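Concanavalin B (Canavalia ensiformis, PDB 6CAF) may act as a carbohydrate-binding protein of jack bean seeds, with the chitinase-like fold of glycosyl hydrolase family 18. Local coordinates at residues 54-59 with 100-105. Numbering follows the deposited sequence. Where two conformers were deposited one is given.
Sequences KIVFIS and MGVKVF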
ATOM      1  N   LYS A  54       7.831  -8.331   1.700  1.00 12.06           N
ATOM      2  CA  LYS A  54       7.691  -8.057   3.114  1.00 12.50           C
ATOM      3  C   LYS A  54       6.300  -7.610   3.539  1.00 11.78           C
ATOM      4  O   LYS A  54       5.941  -7.775   4.694  1.00 12.69           O
ATOM      5  CB  LYS A  54       8.705  -7.009   3.559  1.00 15.30           C
ATOM      6  CG  LYS A  54       8.822  -6.772   5.053  1.00 28.79           C
ATOM      7  CD  LYS A  54      10.081  -7.303   5.688  1.00 55.85           C
ATOM      8  CE  LYS A  54      10.099  -6.906   7.162  1.00 59.20           C
ATOM      9  NZ  LYS A  54       9.463  -5.572   7.381  1.00 63.59           N
ATOM     10  N   ILE A  55       5.560  -7.048   2.598  1.00 11.92           N
ATOM     11  CA  ILE A  55       4.238  -6.493   2.836  1.00 11.04           C
ATOM     12  C   ILE A  55       3.332  -6.917   1.677  1.00 11.51           C
ATOM     13  O   ILE A  55       3.716  -6.776   0.522  1.00 11.76           O
ATOM     14  CB  ILE A  55       4.292  -4.955   2.915  1.00 13.02           C
ATOM     15  CG1 ILE A  55       5.119  -4.494   4.114  1.00 13.91           C
ATOM     16  CG2 ILE A  55       2.893  -4.382   2.908  1.00 15.28           C
ATOM     17  CD1 ILE A  55       5.458  -3.021   4.090  1.00 18.76           C
ATOM     18  N   VAL A  56       2.132  -7.374   2.022  1.00 10.87           N
ATOM     19  CA  VAL A  56       1.088  -7.601   1.034  1.00 10.79           C
ATOM     20  C   VAL A  56      -0.110  -6.749   1.432  1.00 10.56           C
ATOM     21  O   VAL A  56      -0.596  -6.818   2.570  1.00 12.45           O
ATOM     22  CB  VAL A  56       0.694  -9.089   0.955  1.00 12.23           C
ATOM     23  CG1 VAL A  56      -0.447  -9.301  -0.011  1.00 13.56           C
ATOM     24  CG2 VAL A  56       1.886  -9.915   0.555  1.00 14.52           C
ATOM     25  N   PHE A  57      -0.591  -5.961   0.481  1.00 10.06           N
ATOM     26  CA  PHE A  57      -1.801  -5.165   0.650  1.00 10.54           C
ATOM     27  C   PHE A  57      -2.990  -5.939   0.085  1.00 10.45           C
ATOM     28  O   PHE A  57      -3.064  -6.156  -1.136  1.00 12.27           O
ATOM     29  CB  PHE A  57      -1.734  -3.850  -0.133  1.00 11.03           C
ATOM     30  CG  PHE A  57      -0.571  -2.963   0.180  1.00 10.30           C
ATOM     31  CD1 PHE A  57      -0.380  -2.433   1.441  1.00 11.38           C
ATOM     32  CD2 PHE A  57       0.302  -2.600  -0.824  1.00 11.52           C
ATOM     33  CE1 PHE A  57       0.658  -1.562   1.673  1.00 13.37           C
ATOM     34  CE2 PHE A  57       1.320  -1.711  -0.587  1.00 13.40           C
ATOM     35  CZ  PHE A  57       1.524  -1.204   0.670  1.00 12.73           C
ATOM     36  N   ILE A  58      -3.923  -6.369   0.937  1.00 10.50           N
ATOM     37  CA  ILE A  58      -5.174  -6.961   0.468  1.00 10.72           C
ATOM     38  C   ILE A  58      -6.058  -5.825  -0.032  1.00 10.81           C
ATOM     39  O   ILE A  58      -6.399  -4.903   0.738  1.00 12.04           O
ATOM     40  CB  ILE A  58      -5.882  -7.769   1.566  1.00 11.86           C
ATOM     41  CG1 ILE A  58      -4.998  -8.958   1.979  1.00 14.17           C
ATOM     42  CG2 ILE A  58      -7.233  -8.216   1.095  1.00 13.30           C
ATOM     43  CD1 ILE A  58      -5.547  -9.788   3.101  1.00 16.55           C
ATOM     44  N   SER A  59      -6.385  -5.882  -1.324  1.00 10.39           N
ATOM     45  CA  SER A  59      -6.849  -4.715  -2.058  1.00 12.22           C
ATOM     46  C   SER A  59      -8.151  -5.002  -2.793  1.00 11.62           C
ATOM     47  O   SER A  59      -8.152  -5.868  -3.667  1.00 13.47           O
ATOM     48  CB  SER A  59      -5.762  -4.337  -3.056  1.00 14.56           C
ATOM     49  OG  SER A  59      -4.521  -4.092  -2.377  1.00 15.74           O
ATOM     50  N   MET A 100       5.228 -16.437   8.592  1.00 17.44           N
ATOM     51  CA  MET A 100       6.507 -16.429   7.907  0.50 20.83           C
ATOM     52  C   MET A 100       7.090 -15.025   7.736  1.00 19.00           C
ATOM     53  O   MET A 100       8.053 -14.829   7.025  1.00 24.24           O
ATOM     54  CB  MET A 100       6.456 -17.212   6.602  0.50 26.21           C
ATOM     55  CG  MET A 100       5.556 -16.648   5.546  0.50 23.75           C
ATOM     56  SD  MET A 100       5.771 -17.560   4.003  0.50 36.16           S
ATOM     57  CE  MET A 100       4.179 -17.364   3.253  0.50 25.79           C
ATOM     58  N   GLY A 101       6.538 -14.060   8.465  1.00 17.82           N
ATOM     59  CA  GLY A 101       7.134 -12.753   8.560  1.00 18.32           C
ATOM     60  C   GLY A 101       6.652 -11.747   7.544  1.00 17.26           C
ATOM     61  O   GLY A 101       7.253 -10.708   7.405  1.00 23.94           O
ATOM     62  N   VAL A 102       5.584 -12.056   6.821  1.00 14.87           N
ATOM     63  CA  VAL A 102       5.034 -11.121   5.859  1.00 14.93           C
ATOM     64  C   VAL A 102       3.964 -10.305   6.578  1.00 15.44           C
ATOM     65  O   VAL A 102       3.097 -10.853   7.255  1.00 20.14           O
ATOM     66  CB  VAL A 102       4.418 -11.843   4.652  1.00 15.86           C
ATOM     67  CG1 VAL A 102       3.793 -10.867   3.686  1.00 19.48           C
ATOM     68  CG2 VAL A 102       5.442 -12.719   3.968  1.00 18.42           C
ATOM     69  N   LYS A 103       4.025  -8.992   6.430  1.00 13.54           N
ATOM     70  CA  LYS A 103       2.996  -8.132   6.995  1.00 13.93           C
ATOM     71  C   LYS A 103       1.832  -8.056   6.021  1.00 13.98           C
ATOM     72  O   LYS A 103       2.045  -7.790   4.850  1.00 19.12           O
ATOM     73  CB  LYS A 103       3.561  -6.752   7.253  1.00 15.10           C
ATOM     74  CG  LYS A 103       4.646  -6.712   8.291  1.00 17.83           C
ATOM     75  CD  LYS A 103       5.088  -5.304   8.575  1.00 24.59           C
ATOM     76  CE  LYS A 103       6.193  -5.271   9.615  1.00 29.37           C
ATOM     77  NZ  LYS A 103       7.470  -5.547   8.941  1.00 35.23           N
ATOM     78  N   VAL A 104       0.619  -8.287   6.507  1.00 11.92           N
ATOM     79  CA  VAL A 104      -0.549  -8.258   5.660  1.00 11.39           C
ATOM     80  C   VAL A 104      -1.389  -7.057   6.090  1.00 11.23           C
ATOM     81  O   VAL A 104      -1.816  -6.951   7.246  1.00 12.21           O
ATOM     82  CB  VAL A 104      -1.347  -9.555   5.791  1.00 13.36           C
ATOM     83  CG1 VAL A 104      -2.580  -9.540   4.918  1.00 14.65           C
ATOM     84  CG2 VAL A 104      -0.481 -10.770   5.483  1.00 15.23           C
ATOM     85  N   PHE A 105      -1.590  -6.147   5.152  1.00 10.87           N
ATOM     86  CA  PHE A 105      -2.365  -4.949   5.396  1.00 10.65           C
ATOM     87  C   PHE A 105      -3.707  -5.066   4.679  1.00 10.93           C
ATOM     88  O   PHE A 105      -3.804  -5.761   3.665  1.00 12.84           O
ATOM     89  CB  PHE A 105      -1.662  -3.728   4.800  1.00 11.66           C
ATOM     90  CG  PHE A 105      -0.498  -3.162   5.562  1.00 11.77           C
ATOM     91  CD1 PHE A 105       0.529  -3.887   6.016  1.00 15.81           C
ATOM     92  CD2 PHE A 105      -0.441  -1.811   5.765  1.00 15.09           C
ATOM     93  CE1 PHE A 105       1.605  -3.305   6.649  1.00 16.18           C
ATOM     94  CE2 PHE A 105       0.626  -1.217   6.399  1.00 17.60           C
ATOM     95  CZ  PHE A 105       1.683  -1.975   6.807  1.00 14.38           C
TER
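Val56 lies at the centre of a parallel strand pairing between residues 54-59 and 100-105, its N-H donating to Lys103 O (2.9 Å) and its carbonyl O accepting from Phe105 N. Lys103 N to Lys54 O and Ile58 N to Phe105 O extend the series to four bonds, all with N-H...O angles of at least 164°. Two of these carbonyls also take a CA-H...O contact, Lys103 O from Ile55 CA and Val56 O from Val104 CA (3.4 Å). The N-to-C directions of strands 55-59 and 103-105 differ by 21°.

The face carrying Ile55, Phe57, Lys103 and Phe105 holds an aromatic pair. Phe57 turns its edge to the face of Phe105, the planes at 89° and the centroids 5.8 Å apart, while Phe57 CD1 touches Phe105 CB. Ile55 CG2, anti to the backbone N, reaches Phe105 CD1 at 3.9 Å and also lies over one face of the Phe57 ring, towards its rim.

On the other face the contacts are aliphatic: Val56 CG2 meets Val102 CG1 at 3.8 Å, and Ile58 CD1 presses on Val104 CG1 at 3.5 Å, tighter than usual for two carbons.

At the start of the pairing Lys54 and Lys103 run side by side. Their NZ atoms come so close that the modelled approach is doubtful for two charged amines; Lys54 NZ has a salt bridge to Glu31.

The pairing closes a beta-alpha-beta unit of the family's TIM barrel, where helix 91-99 ends in a Schellman motif at Gly101 and the chain enters strand 103-109. Phe57 also stacks on His152 and meets Phe210 edge-to-face, Phe105 touches strand 183-186, and Val56 packs outward on helix 44-49; strand 31-36 borders strand 55-64 on its other side.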